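Alpha/beta hydrolase (Enterobacter asburiae, PDB 6KMO) probably hydrolyses carboxylic esters, acting as the esterase or lipase CinB with an alpha/beta hydrolase fold. Local coordinates at residues T300-M305 with K322-Q327; I271-L276 with E282-G287; G61-A66 with F115-R120; K67-Q72 with L125-G130; N37-G42 with G226-K231. The protein carries 2 engineered substitutions. All blocks are in the same frame, centred on the assembly; numbering follows the deposited sequence. Where two conformers were deposited one is given.

Contact 1: T300-M305 with K322-Q327; sequences TRYNGM and KVALEQ
The phenol OH of Y302 donates a 2.7 Å hydrogen bond to Q327 OE1, joining the last strand of the alpha/beta hydrolase sheet within this chain, 297-302, to the long C-terminal helix 319-335. The carbonyl of Q327 is met somewhat from the side, with a C=O...donor angle of 147°, and the hydroxyl oxygen is tilted 20° from the carbonyl plane. OE1 itself lies at the edge of the phenol ring, near its plane, while the ring and the amide are turned 59° apart. Q327 reaches there because its chain runs extended beyond CG, as suits a residue that must carry an amide from the helix to a buried hydroxyl. One helical turn earlier, A324 lays its methyl over a face of the ring. A324 CB stands 3.8 Å from the centroid of the Y302 ring, a CH-pi contact, and its small size lets the helix come down close to the aromatic plane. Tyrosine thus serves both needs, a flat apolar face for A324 and a polar end for Q327. The sheet runs on into the second subunit: T300, R301 and Y302 pair with one of its strands in an antiparallel ladder, and Q327 O accepts a bond from Q327 NE2 of that subunit. The methyl is displaced from the ring centre toward the CE2 side, with A324 CB 3.5 Å from Y302 CE2.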
# COMPACT_ATOMS: atom_id res chain seq x y z
N THR A 300 -1.16 -4.43 -3.48
CA THR A 300 -0.70 -3.04 -3.46
C THR A 300 0.53 -2.92 -4.35
O THR A 300 1.55 -3.56 -4.09
CB THR A 300 -0.31 -2.59 -2.06
OG1 THR A 300 -1.31 -2.95 -1.11
CG2 THR A 300 -0.10 -1.08 -2.00
N ARG A 301 0.43 -2.07 -5.37
CA ARG A 301 1.57 -1.72 -6.20
C ARG A 301 2.19 -0.43 -5.67
O ARG A 301 1.50 0.57 -5.51
CB ARG A 301 1.12 -1.50 -7.65
CG ARG A 301 2.23 -1.09 -8.60
CD ARG A 301 1.71 -0.60 -9.93
NE ARG A 301 1.21 -1.69 -10.74
CZ ARG A 301 1.00 -1.63 -12.05
NH1 ARG A 301 1.22 -0.50 -12.69
NH2 ARG A 301 0.57 -2.70 -12.70
N TYR A 302 3.50 -0.46 -5.41
CA TYR A 302 4.24 0.71 -4.95
C TYR A 302 4.93 1.34 -6.16
O TYR A 302 5.79 0.71 -6.80
CB TYR A 302 5.22 0.35 -3.83
CG TYR A 302 4.49 0.08 -2.52
CD1 TYR A 302 3.90 -1.15 -2.29
CD2 TYR A 302 4.34 1.06 -1.57
CE1 TYR A 302 3.19 -1.40 -1.13
CE2 TYR A 302 3.64 0.82 -0.38
CZ TYR A 302 3.07 -0.42 -0.18
OH TYR A 302 2.35 -0.70 0.97
N ASN A 303 4.52 2.55 -6.50
CA ASN A 303 5.05 3.18 -7.70
C ASN A 303 6.48 3.68 -7.52
O ASN A 303 6.95 3.98 -6.42
CB ASN A 303 4.14 4.32 -8.16
CG ASN A 303 3.04 3.86 -9.09
OD1 ASN A 303 2.84 2.67 -9.33
ND2 ASN A 303 2.32 4.83 -9.64
N GLY A 304 7.21 3.70 -8.64
CA GLY A 304 8.55 4.22 -8.67
C GLY A 304 9.60 3.25 -8.16
O GLY A 304 10.78 3.62 -8.12
N MET A 305 9.20 2.05 -7.77
CA MET A 305 10.09 1.10 -7.13
C MET A 305 10.58 0.04 -8.11
O MET A 305 9.89 -0.34 -9.06
CB MET A 305 9.39 0.38 -5.96
CG MET A 305 9.04 1.24 -4.76
SD MET A 305 10.50 2.08 -3.95
CE MET A 305 10.33 3.78 -4.67
N LYS A 322 10.30 2.78 3.58
CA LYS A 322 9.95 2.85 4.98
C LYS A 322 8.45 2.72 5.18
O LYS A 322 7.99 2.00 6.07
CB LYS A 322 10.45 4.17 5.57
CG LYS A 322 11.98 4.24 5.58
CD LYS A 322 12.52 5.39 6.44
CE LYS A 322 12.51 6.70 5.71
NZ LYS A 322 13.17 7.75 6.56
N VAL A 323 7.67 3.37 4.32
CA VAL A 323 6.22 3.28 4.44
C VAL A 323 5.73 1.89 4.06
O VAL A 323 4.92 1.30 4.77
CB VAL A 323 5.54 4.39 3.62
CG1 VAL A 323 4.03 4.16 3.50
CG2 VAL A 323 5.84 5.74 4.27
N ALA A 324 6.23 1.33 2.95
CA ALA A 324 5.77 0.02 2.52
C ALA A 324 5.99 -1.04 3.60
O ALA A 324 5.13 -1.91 3.82
CB ALA A 324 6.49 -0.41 1.24
N LEU A 325 7.14 -1.01 4.27
CA LEU A 325 7.43 -2.04 5.27
C LEU A 325 6.62 -1.80 6.54
O LEU A 325 6.14 -2.76 7.16
CB LEU A 325 8.93 -2.12 5.53
CG LEU A 325 9.73 -2.55 4.30
CD1 LEU A 325 11.23 -2.56 4.62
CD2 LEU A 325 9.30 -3.91 3.76
N GLU A 326 6.43 -0.54 6.93
CA GLU A 326 5.51 -0.25 8.03
C GLU A 326 4.11 -0.78 7.73
O GLU A 326 3.45 -1.35 8.60
CB GLU A 326 5.46 1.26 8.32
CG GLU A 326 4.58 1.64 9.50
CD GLU A 326 5.15 1.18 10.83
OE1 GLU A 326 6.38 1.02 10.95
OE2 GLU A 326 4.36 1.00 11.79
N GLN A 327 3.66 -0.60 6.49
CA GLN A 327 2.31 -1.00 6.10
C GLN A 327 2.17 -2.52 6.03
O GLN A 327 1.11 -3.07 6.38
CB GLN A 327 1.97 -0.33 4.76
CG GLN A 327 1.79 1.17 4.87
CD GLN A 327 1.39 1.83 3.58
OE1 GLN A 327 1.79 1.41 2.49
NE2 GLN A 327 0.60 2.90 3.68

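Contact 2: I271-L276 with E282-G287; sequences IQTAEL and EGEAFG
I271 sends its CD1 methyl onto the bare backbone of helix 282-287, 3.6 Å from G287 CA. The same methyl meets the F286 ring obliquely, I271 CD1 to F286 CD2 being 4.1 Å. Two residues on, T273 points the same way and divides its branches. Its methyl rests beside G283 and the stem of E284, with T273 CG2 3.7 Å from E284 CG. Its hydroxyl, set by a chi1 of 62° between backbone N and carbonyl carbon, donates to E284 OE2 at 2.8 Å on the anti lone pair of the carboxylate. That oxygen also takes the salt bridge from R301 NE, so two groups grip it, which probably favours the ionised form. Glycines at 283 and 287 present bare backbone to T273 CG2 and I271 CD1, which lets the short axes come within 8.4 Å. Strand and helix run nearly antiparallel, at 153°, as expected inside the beta-alpha-beta unit 269-274, 280-292, 297-302. Strand 203-207 lies alongside, its M206 touching both I271 and F286, and N303 of the second subunit bonds the other oxygen of E284, so the E284 side of the helix also meets the second subunit.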
# COMPACT_ATOMS: atom_id res chain seq x y z
N ILE A 271 -0.20 -8.97 -1.05
CA ILE A 271 0.86 -8.98 -2.06
C ILE A 271 1.29 -7.55 -2.29
O ILE A 271 0.44 -6.69 -2.56
CB ILE A 271 0.38 -9.61 -3.38
CG1 ILE A 271 0.01 -11.06 -3.20
CG2 ILE A 271 1.45 -9.45 -4.45
CD1 ILE A 271 -0.77 -11.68 -4.35
N GLN A 272 2.58 -7.27 -2.17
CA GLN A 272 3.14 -6.00 -2.63
C GLN A 272 3.86 -6.23 -3.95
O GLN A 272 4.59 -7.21 -4.10
CB GLN A 272 4.14 -5.40 -1.64
CG GLN A 272 3.57 -5.11 -0.26
CD GLN A 272 4.43 -4.16 0.55
OE1 GLN A 272 5.59 -3.88 0.21
NE2 GLN A 272 3.88 -3.68 1.66
N THR A 273 3.65 -5.33 -4.90
CA THR A 273 4.43 -5.36 -6.13
C THR A 273 5.15 -4.03 -6.33
O THR A 273 4.75 -2.99 -5.80
CB THR A 273 3.56 -5.69 -7.35
OG1 THR A 273 2.59 -4.65 -7.48
CG2 THR A 273 2.91 -7.07 -7.23
N ALA A 274 6.22 -4.09 -7.11
CA ALA A 274 6.98 -2.92 -7.51
C ALA A 274 6.59 -2.53 -8.92
O ALA A 274 6.50 -3.39 -9.81
CB ALA A 274 8.47 -3.23 -7.47
N GLU A 275 6.39 -1.23 -9.16
CA GLU A 275 5.94 -0.78 -10.48
C GLU A 275 6.93 -1.16 -11.57
O GLU A 275 6.52 -1.50 -12.68
CB GLU A 275 5.69 0.73 -10.48
CG GLU A 275 5.26 1.29 -11.84
CD GLU A 275 5.14 2.79 -11.87
OE1 GLU A 275 5.81 3.49 -11.09
OE2 GLU A 275 4.33 3.26 -12.71
N LEU A 276 8.23 -1.07 -11.30
CA LEU A 276 9.26 -1.27 -12.34
C LEU A 276 10.01 -2.56 -12.06
O LEU A 276 11.21 -2.53 -11.79
CB LEU A 276 10.19 -0.05 -12.41
CG LEU A 276 9.48 1.26 -12.81
CD1 LEU A 276 9.22 2.11 -11.59
CD2 LEU A 276 10.28 2.04 -13.85
N GLU A 282 3.04 -10.83 -12.89
CA GLU A 282 2.68 -12.15 -12.38
C GLU A 282 2.26 -12.09 -10.92
O GLU A 282 1.46 -12.91 -10.46
CB GLU A 282 3.82 -13.14 -12.60
CG GLU A 282 5.03 -12.99 -11.68
CD GLU A 282 6.24 -13.70 -12.23
OE1 GLU A 282 6.63 -13.35 -13.37
OE2 GLU A 282 6.80 -14.59 -11.54
N GLY A 283 2.80 -11.14 -10.15
CA GLY A 283 2.37 -10.99 -8.78
C GLY A 283 0.96 -10.46 -8.69
O GLY A 283 0.13 -10.97 -7.94
N GLU A 284 0.65 -9.42 -9.49
CA GLU A 284 -0.71 -8.88 -9.51
C GLU A 284 -1.70 -9.90 -10.07
O GLU A 284 -2.82 -10.04 -9.54
CB GLU A 284 -0.72 -7.57 -10.29
CG GLU A 284 0.16 -6.53 -9.61
CD GLU A 284 0.18 -5.16 -10.24
OE1 GLU A 284 -0.59 -4.87 -11.19
OE2 GLU A 284 0.98 -4.33 -9.74
N ALA A 285 -1.30 -10.65 -11.09
CA ALA A 285 -2.20 -11.66 -11.65
C ALA A 285 -2.51 -12.75 -10.63
O ALA A 285 -3.65 -13.23 -10.55
CB ALA A 285 -1.59 -12.27 -12.91
N PHE A 286 -1.51 -13.14 -9.83
CA PHE A 286 -1.76 -14.14 -8.81
C PHE A 286 -2.78 -13.63 -7.80
O PHE A 286 -3.68 -14.36 -7.38
CB PHE A 286 -0.46 -14.55 -8.13
CG PHE A 286 -0.63 -15.68 -7.15
CD1 PHE A 286 -1.06 -16.93 -7.58
CD2 PHE A 286 -0.38 -15.51 -5.81
CE1 PHE A 286 -1.23 -17.98 -6.68
CE2 PHE A 286 -0.55 -16.55 -4.92
CZ PHE A 286 -0.98 -17.78 -5.37
N GLY A 287 -2.68 -12.36 -7.40
CA GLY A 287 -3.68 -11.80 -6.51
C GLY A 287 -5.09 -11.87 -7.07
O GLY A 287 -6.04 -12.15 -6.33

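Contact 3: G61-A66 with F115-R120; sequences GAQQGA and FPTHER
Q63 NE2 donates to the backbone carbonyl of T117, 2.9 Å away, tying the end of helix 52-63 to the first turn of helix 115-129, which packs beside the central sheet of the alpha/beta hydrolase fold. The bond is nearly straight, with an N-H...O angle of 161°, and lies in the carbonyl plane of T117 as well as close to the amide plane of Q63. The glutamine must fold to make it: its chain is bent at chi2 (-61°), which turns the N-H edge of the amide toward the carbonyl of T117 and brings Q63 CG to 4.0 Å from T117 CB. A flexible side chain with both a donor and an acceptor fits this place, because both ends of the amide are used. NE2 is shared with L311 O, while OE1, the stronger link, accepts from N313 N, so the loop near 311-313 fixes the rotation of the amide that holds the helix. Just after Q63 the chain makes a type II beta turn to A66, with G65 at the positive phi that glycine tolerates easily. Farther out, T117 OG1 is bonded to D114 OD1, which pins the side chain at the start of the helix. The ring of H118 comes in edge-on, its ND1 giving a 3.0 Å bond to T117 OG1 that leaves the imidazole plane by only 8°.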
# COMPACT_ATOMS: atom_id res chain seq x y z
N GLY A 61 27.83 -8.11 -0.56
CA GLY A 61 28.48 -6.81 -0.47
C GLY A 61 27.51 -5.64 -0.56
O GLY A 61 27.70 -4.62 0.11
N ALA A 62 26.47 -5.76 -1.38
CA ALA A 62 25.48 -4.71 -1.46
C ALA A 62 24.82 -4.47 -0.11
O ALA A 62 24.46 -3.33 0.21
CB ALA A 62 24.41 -5.08 -2.49
N GLN A 63 24.67 -5.52 0.69
CA GLN A 63 23.93 -5.45 1.93
C GLN A 63 24.82 -5.21 3.14
O GLN A 63 24.32 -4.78 4.19
CB GLN A 63 23.15 -6.76 2.13
CG GLN A 63 22.11 -7.03 1.06
CD GLN A 63 21.06 -5.97 1.02
OE1 GLN A 63 21.24 -4.90 0.44
NE2 GLN A 63 19.95 -6.23 1.68
N GLN A 64 26.11 -5.45 3.02
CA GLN A 64 27.01 -5.39 4.15
C GLN A 64 27.13 -3.98 4.69
O GLN A 64 27.07 -2.99 3.96
CB GLN A 64 28.39 -5.90 3.71
CG GLN A 64 29.42 -6.03 4.83
CD GLN A 64 30.14 -4.74 5.15
OE1 GLN A 64 30.23 -3.81 4.32
NE2 GLN A 64 30.65 -4.66 6.38
N GLY A 65 27.28 -3.89 6.01
CA GLY A 65 27.63 -2.63 6.63
C GLY A 65 26.48 -1.70 6.88
O GLY A 65 26.69 -0.51 7.14
N ALA A 66 25.25 -2.20 6.80
CA ALA A 66 24.08 -1.37 6.96
C ALA A 66 23.76 -1.18 8.44
O ALA A 66 24.00 -2.07 9.27
CB ALA A 66 22.89 -2.03 6.28
N PHE A 115 20.57 -15.13 5.85
CA PHE A 115 20.07 -14.26 6.91
C PHE A 115 20.75 -12.89 6.92
O PHE A 115 20.03 -11.88 6.91
CB PHE A 115 20.10 -14.95 8.28
CG PHE A 115 19.67 -14.04 9.40
CD1 PHE A 115 18.33 -13.76 9.63
CD2 PHE A 115 20.61 -13.42 10.21
CE1 PHE A 115 17.94 -12.90 10.63
CE2 PHE A 115 20.22 -12.55 11.22
CZ PHE A 115 18.89 -12.31 11.44
N PRO A 116 22.08 -12.77 6.95
CA PRO A 116 22.67 -11.42 7.04
C PRO A 116 22.20 -10.49 5.94
O PRO A 116 21.92 -9.31 6.21
CB PRO A 116 24.19 -11.68 7.03
CG PRO A 116 24.31 -13.06 7.57
CD PRO A 116 23.11 -13.83 7.06
N THR A 117 22.11 -10.97 4.70
CA THR A 117 21.65 -10.10 3.63
C THR A 117 20.23 -9.58 3.88
O THR A 117 19.89 -8.47 3.45
CB THR A 117 21.67 -10.78 2.25
OG1 THR A 117 20.92 -12.00 2.28
CG2 THR A 117 23.08 -11.04 1.75
N HIS A 118 19.39 -10.37 4.53
CA HIS A 118 17.99 -10.02 4.75
C HIS A 118 17.71 -9.47 6.14
O HIS A 118 16.56 -9.13 6.44
CB HIS A 118 17.10 -11.24 4.50
CG HIS A 118 16.92 -11.54 3.04
ND1 HIS A 118 17.97 -11.89 2.22
CD2 HIS A 118 15.82 -11.50 2.25
CE1 HIS A 118 17.53 -12.05 0.99
NE2 HIS A 118 16.22 -11.82 0.98
N GLU A 119 18.74 -9.31 6.99
CA GLU A 119 18.51 -8.99 8.39
C GLU A 119 17.82 -7.65 8.59
O GLU A 119 16.91 -7.52 9.42
CB GLU A 119 19.81 -9.06 9.19
CG GLU A 119 19.58 -8.77 10.65
CD GLU A 119 20.75 -9.09 11.54
OE1 GLU A 119 21.86 -9.31 11.00
OE2 GLU A 119 20.55 -9.14 12.77
N ARG A 120 18.22 -6.62 7.84
CA ARG A 120 17.61 -5.31 8.05
C ARG A 120 16.12 -5.36 7.72
O ARG A 120 15.28 -4.85 8.48
CB ARG A 120 18.34 -4.26 7.23
CG ARG A 120 18.02 -2.83 7.67
CD ARG A 120 17.62 -1.96 6.50
NE ARG A 120 16.23 -2.18 6.10
CZ ARG A 120 15.82 -2.54 4.89
NH1 ARG A 120 16.64 -2.83 3.90
NH2 ARG A 120 14.51 -2.61 4.69
O HOH W 1 24.65 -7.64 5.79

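Contact 4: K67-Q72 with L125-G130; sequences KLPPAQ and LVRASG
A bend at chi3 (57°) in the chain of R127 swings its guanidinium across P69 and P70, linking the last turns of helix 115-129 to the segment leading into strand 71-80, at one edge of the alpha/beta hydrolase sheet. Both prolines lie over the same face of the guanidinium: P69 CB is 3.5 Å from R127 NE, and P70 CD is 3.5 Å from R127 NH1. Compact, rigid rings, which offer CH groups to the guanidinium face, suit a surface where a planar cation must rest, and the methylenes of the arginine share in it, R127 CD standing 3.6 Å from P69 CB. Its charged end then bonds the backbone: NH1 donates to P70 O at 2.9 Å, in the carbonyl plane and on a lone pair. A proline has no N-H of its own, so its carbonyl is what the backbone can offer here. R123, one turn earlier on the helix, likewise donates a hydrogen bond to P69 O, through NH1. The arginine stays exposed, and solvent probably screens its charge. Past it the helix stops at G130, whose positive phi glycine adopts readily. In that final turn L125 O takes two donors from opposite faces of its plane, S129 N at 3.0 Å and S129 OG at 2.8 Å.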
# COMPACT_ATOMS: atom_id res chain seq x y z
N LYS A 67 23.21 -0.01 8.77
CA LYS A 67 22.69 0.23 10.10
C LYS A 67 21.47 -0.65 10.33
O LYS A 67 20.55 -0.67 9.51
CB LYS A 67 22.30 1.70 10.23
CG LYS A 67 21.62 2.07 11.54
CD LYS A 67 20.78 3.36 11.40
CE LYS A 67 20.71 4.16 12.70
NZ LYS A 67 20.50 5.62 12.48
N LEU A 68 21.47 -1.39 11.44
CA LEU A 68 20.35 -2.26 11.77
C LEU A 68 19.52 -1.63 12.87
O LEU A 68 20.07 -1.16 13.88
CB LEU A 68 20.86 -3.61 12.25
CG LEU A 68 21.64 -4.43 11.23
CD1 LEU A 68 22.03 -5.76 11.79
CD2 LEU A 68 20.83 -4.61 9.94
N PRO A 69 18.20 -1.58 12.72
CA PRO A 69 17.37 -1.06 13.81
C PRO A 69 17.34 -2.04 14.96
O PRO A 69 17.53 -3.26 14.77
CB PRO A 69 15.99 -0.91 13.15
CG PRO A 69 15.97 -1.99 12.13
CD PRO A 69 17.39 -2.09 11.60
N PRO A 70 17.11 -1.57 16.18
CA PRO A 70 17.18 -2.46 17.34
C PRO A 70 16.20 -3.63 17.26
O PRO A 70 15.03 -3.46 16.94
CB PRO A 70 16.85 -1.54 18.51
CG PRO A 70 17.26 -0.18 18.03
CD PRO A 70 16.95 -0.16 16.57
N ALA A 71 16.71 -4.82 17.61
CA ALA A 71 15.93 -6.05 17.68
C ALA A 71 16.78 -7.08 18.40
O ALA A 71 18.00 -6.91 18.54
CB ALA A 71 15.57 -6.56 16.28
N GLN A 72 16.14 -8.16 18.83
CA GLN A 72 16.81 -9.30 19.44
C GLN A 72 16.91 -10.43 18.43
O GLN A 72 15.91 -10.78 17.79
CB GLN A 72 15.99 -9.83 20.61
CG GLN A 72 15.69 -8.90 21.74
CD GLN A 72 14.73 -9.53 22.74
OE1 GLN A 72 14.51 -10.75 22.72
NE2 GLN A 72 14.17 -8.72 23.62
N LEU A 125 10.38 -5.62 9.59
CA LEU A 125 9.06 -6.25 9.64
C LEU A 125 8.69 -6.67 11.05
O LEU A 125 7.52 -6.57 11.45
CB LEU A 125 9.03 -7.45 8.70
CG LEU A 125 9.10 -7.14 7.19
CD1 LEU A 125 9.49 -8.39 6.42
CD2 LEU A 125 7.78 -6.56 6.69
N VAL A 126 9.66 -7.16 11.81
CA VAL A 126 9.44 -7.49 13.22
C VAL A 126 9.03 -6.25 14.00
O VAL A 126 8.07 -6.27 14.77
CB VAL A 126 10.71 -8.14 13.78
CG1 VAL A 126 10.66 -8.20 15.32
CG2 VAL A 126 10.90 -9.52 13.19
N ARG A 127 9.75 -5.15 13.81
CA ARG A 127 9.44 -3.94 14.55
C ARG A 127 8.06 -3.39 14.19
O ARG A 127 7.31 -2.95 15.07
CB ARG A 127 10.54 -2.91 14.29
CG ARG A 127 11.85 -3.27 14.97
CD ARG A 127 13.02 -2.49 14.39
NE ARG A 127 12.78 -1.06 14.50
CZ ARG A 127 13.00 -0.36 15.60
NH1 ARG A 127 13.52 -0.94 16.68
NH2 ARG A 127 12.72 0.93 15.62
N ALA A 128 7.71 -3.42 12.91
CA ALA A 128 6.44 -2.87 12.47
C ALA A 128 5.26 -3.76 12.83
O ALA A 128 4.14 -3.26 12.96
CB ALA A 128 6.48 -2.61 10.97
N SER A 129 5.47 -5.06 12.97
CA SER A 129 4.38 -5.98 13.27
C SER A 129 4.27 -6.34 14.74
O SER A 129 3.19 -6.78 15.17
CB SER A 129 4.56 -7.29 12.48
OG SER A 129 5.68 -8.02 12.95
N GLY A 130 5.34 -6.19 15.51
CA GLY A 130 5.39 -6.69 16.88
C GLY A 130 5.52 -8.18 17.02
O GLY A 130 5.46 -8.69 18.15

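Contact 5: N37-G42 with G226-K231; sequences NVLNSG and GYFLSK
L39 and N40, in the last turn of helix 30-41, stand against an irregular loop, their CA atoms 7.6 Å from that of F228 and 7.0 Å from that of G226 respectively, and the loop takes F228 through a positive phi, unusual outside glycine. L39 meets the aromatic ring from above. In the F228 conformer described here, L39 CD1 lies over the centre of a ring face while L39 CD2 comes to 3.6 Å from F228 CG, at the root of the ring. Having CG anti to the backbone nitrogen (chi1 179°) carries the leucine's two methyls out from the helix to this face. N40 does the polar work. Its ND2 donates to G226 O at 3.1 Å, fairly straight at 159°, though the donor stands 35° out of the carbonyl plane. The other end of the same amide, N40 OD1, accepts from a water at 2.8 Å, and that water accepts from F228 N, so the asparagine meets one backbone acceptor directly and one backbone donor through the water. Glycine fits position 226, where a side chain would be jammed against the preceding carbonyl oxygen. Beyond the loop, S230 OG caps helix 231-241 at M233 N. At this surface position, with F228 deposited in two conformers, the apolar half of the contact is probably adjustable, whereas N40 holds the loop through two backbone groups and so does not depend on the loop's side chains.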
# COMPACT_ATOMS: atom_id res chain seq x y z
N ASN A 37 21.76 4.32 -11.09
CA ASN A 37 22.89 4.93 -11.80
C ASN A 37 24.21 4.42 -11.23
O ASN A 37 25.16 4.16 -11.99
CB ASN A 37 22.79 6.45 -11.75
CG ASN A 37 21.67 6.99 -12.62
OD1 ASN A 37 21.13 6.30 -13.47
ND2 ASN A 37 21.33 8.25 -12.40
N VAL A 38 24.29 4.23 -9.92
CA VAL A 38 25.49 3.63 -9.33
C VAL A 38 25.65 2.20 -9.81
O VAL A 38 26.72 1.78 -10.27
CB VAL A 38 25.43 3.71 -7.79
CG1 VAL A 38 26.57 2.89 -7.16
CG2 VAL A 38 25.48 5.16 -7.33
N LEU A 39 24.57 1.42 -9.72
CA LEU A 39 24.61 0.01 -10.08
C LEU A 39 25.00 -0.18 -11.54
O LEU A 39 25.87 -1.00 -11.86
CB LEU A 39 23.23 -0.59 -9.83
CG LEU A 39 23.09 -2.07 -10.17
CD1 LEU A 39 23.70 -2.92 -9.08
CD2 LEU A 39 21.62 -2.40 -10.40
N ASN A 40 24.35 0.55 -12.44
CA ASN A 40 24.54 0.38 -13.87
C ASN A 40 25.81 1.04 -14.37
O ASN A 40 26.13 0.91 -15.56
CB ASN A 40 23.32 0.89 -14.64
CG ASN A 40 22.06 0.06 -14.37
OD1 ASN A 40 22.16 -1.14 -14.11
ND2 ASN A 40 20.90 0.69 -14.45
N SER A 41 26.53 1.74 -13.49
CA SER A 41 27.85 2.28 -13.80
C SER A 41 28.92 1.20 -13.74
O SER A 41 29.99 1.37 -14.35
CB SER A 41 28.23 3.33 -12.75
OG SER A 41 28.91 2.73 -11.66
N GLY A 42 28.68 0.13 -13.00
CA GLY A 42 29.68 -0.91 -12.87
C GLY A 42 29.92 -1.61 -14.19
O GLY A 42 29.01 -1.78 -15.00
N GLY A 226 18.15 -3.17 -16.99
CA GLY A 226 18.40 -1.85 -16.45
C GLY A 226 17.76 -1.55 -15.12
O GLY A 226 18.02 -0.47 -14.55
N TYR A 227 16.93 -2.45 -14.59
CA TYR A 227 16.20 -2.21 -13.35
C TYR A 227 16.64 -3.18 -12.26
O TYR A 227 15.83 -3.64 -11.44
CB TYR A 227 14.70 -2.26 -13.60
CG TYR A 227 14.26 -1.22 -14.60
CD1 TYR A 227 13.88 0.05 -14.19
CD2 TYR A 227 14.25 -1.49 -15.96
CE1 TYR A 227 13.49 1.01 -15.12
CE2 TYR A 227 13.86 -0.54 -16.89
CZ TYR A 227 13.49 0.72 -16.46
OH TYR A 227 13.09 1.69 -17.38
N PHE A 228 17.96 -3.41 -12.19
CA PHE A 228 18.61 -4.42 -11.36
C PHE A 228 18.19 -5.82 -11.79
O PHE A 228 18.88 -6.46 -12.58
CB PHE A 228 18.40 -4.17 -9.86
CG PHE A 228 19.43 -4.87 -8.97
CD1 PHE A 228 20.33 -5.79 -9.49
CD2 PHE A 228 19.47 -4.61 -7.61
CE1 PHE A 228 21.25 -6.43 -8.68
CE2 PHE A 228 20.39 -5.25 -6.79
CZ PHE A 228 21.28 -6.16 -7.32
N LEU A 229 17.06 -6.31 -11.30
CA LEU A 229 16.67 -7.67 -11.65
C LEU A 229 16.36 -7.70 -13.14
O LEU A 229 15.46 -7.01 -13.60
CB LEU A 229 15.45 -8.13 -10.85
CG LEU A 229 14.91 -9.50 -11.25
CD1 LEU A 229 15.95 -10.57 -10.94
CD2 LEU A 229 13.60 -9.80 -10.55
N SER A 230 17.07 -8.54 -13.89
CA SER A 230 16.87 -8.64 -15.32
C SER A 230 16.14 -9.92 -15.70
O SER A 230 16.06 -10.88 -14.93
CB SER A 230 18.21 -8.62 -16.05
OG SER A 230 18.88 -9.84 -15.78
N LYS A 231 15.61 -9.95 -16.92
CA LYS A 231 15.02 -11.17 -17.46
C LYS A 231 16.03 -12.30 -17.48
O LYS A 231 15.72 -13.43 -17.09
CB LYS A 231 14.45 -10.92 -18.86
CG LYS A 231 13.81 -12.14 -19.49
CD LYS A 231 13.27 -11.85 -20.89
CE LYS A 231 12.04 -10.98 -20.85
NZ LYS A 231 11.45 -10.83 -22.22
O HOH W 2 20.15 -3.03 -14.01

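In the fold
Contacts 1 and 2 lie on neighbouring strands of the one sheet: 271-276 with 282-287 comes first along the chain, 300-305 with 322-327 follows, their centres about 12 Å apart, joined by the R301 to E284 salt bridge. Both touch the second subunit, so this edge of the sheet is also the dimer side. Contacts 3 and 4 lie about 14 Å apart on helix 115-129, and their segments alternate along the chain, the N-terminal arm running past that helix from end to end. Contact 5, whose segments enclose contacts 3 and 4 in sequence, joins the N-terminal helix 30-41 to the loop before helix 231-241, about 29 Å from contact 4 between centres. Thus the N-terminal region is tied down at three sites.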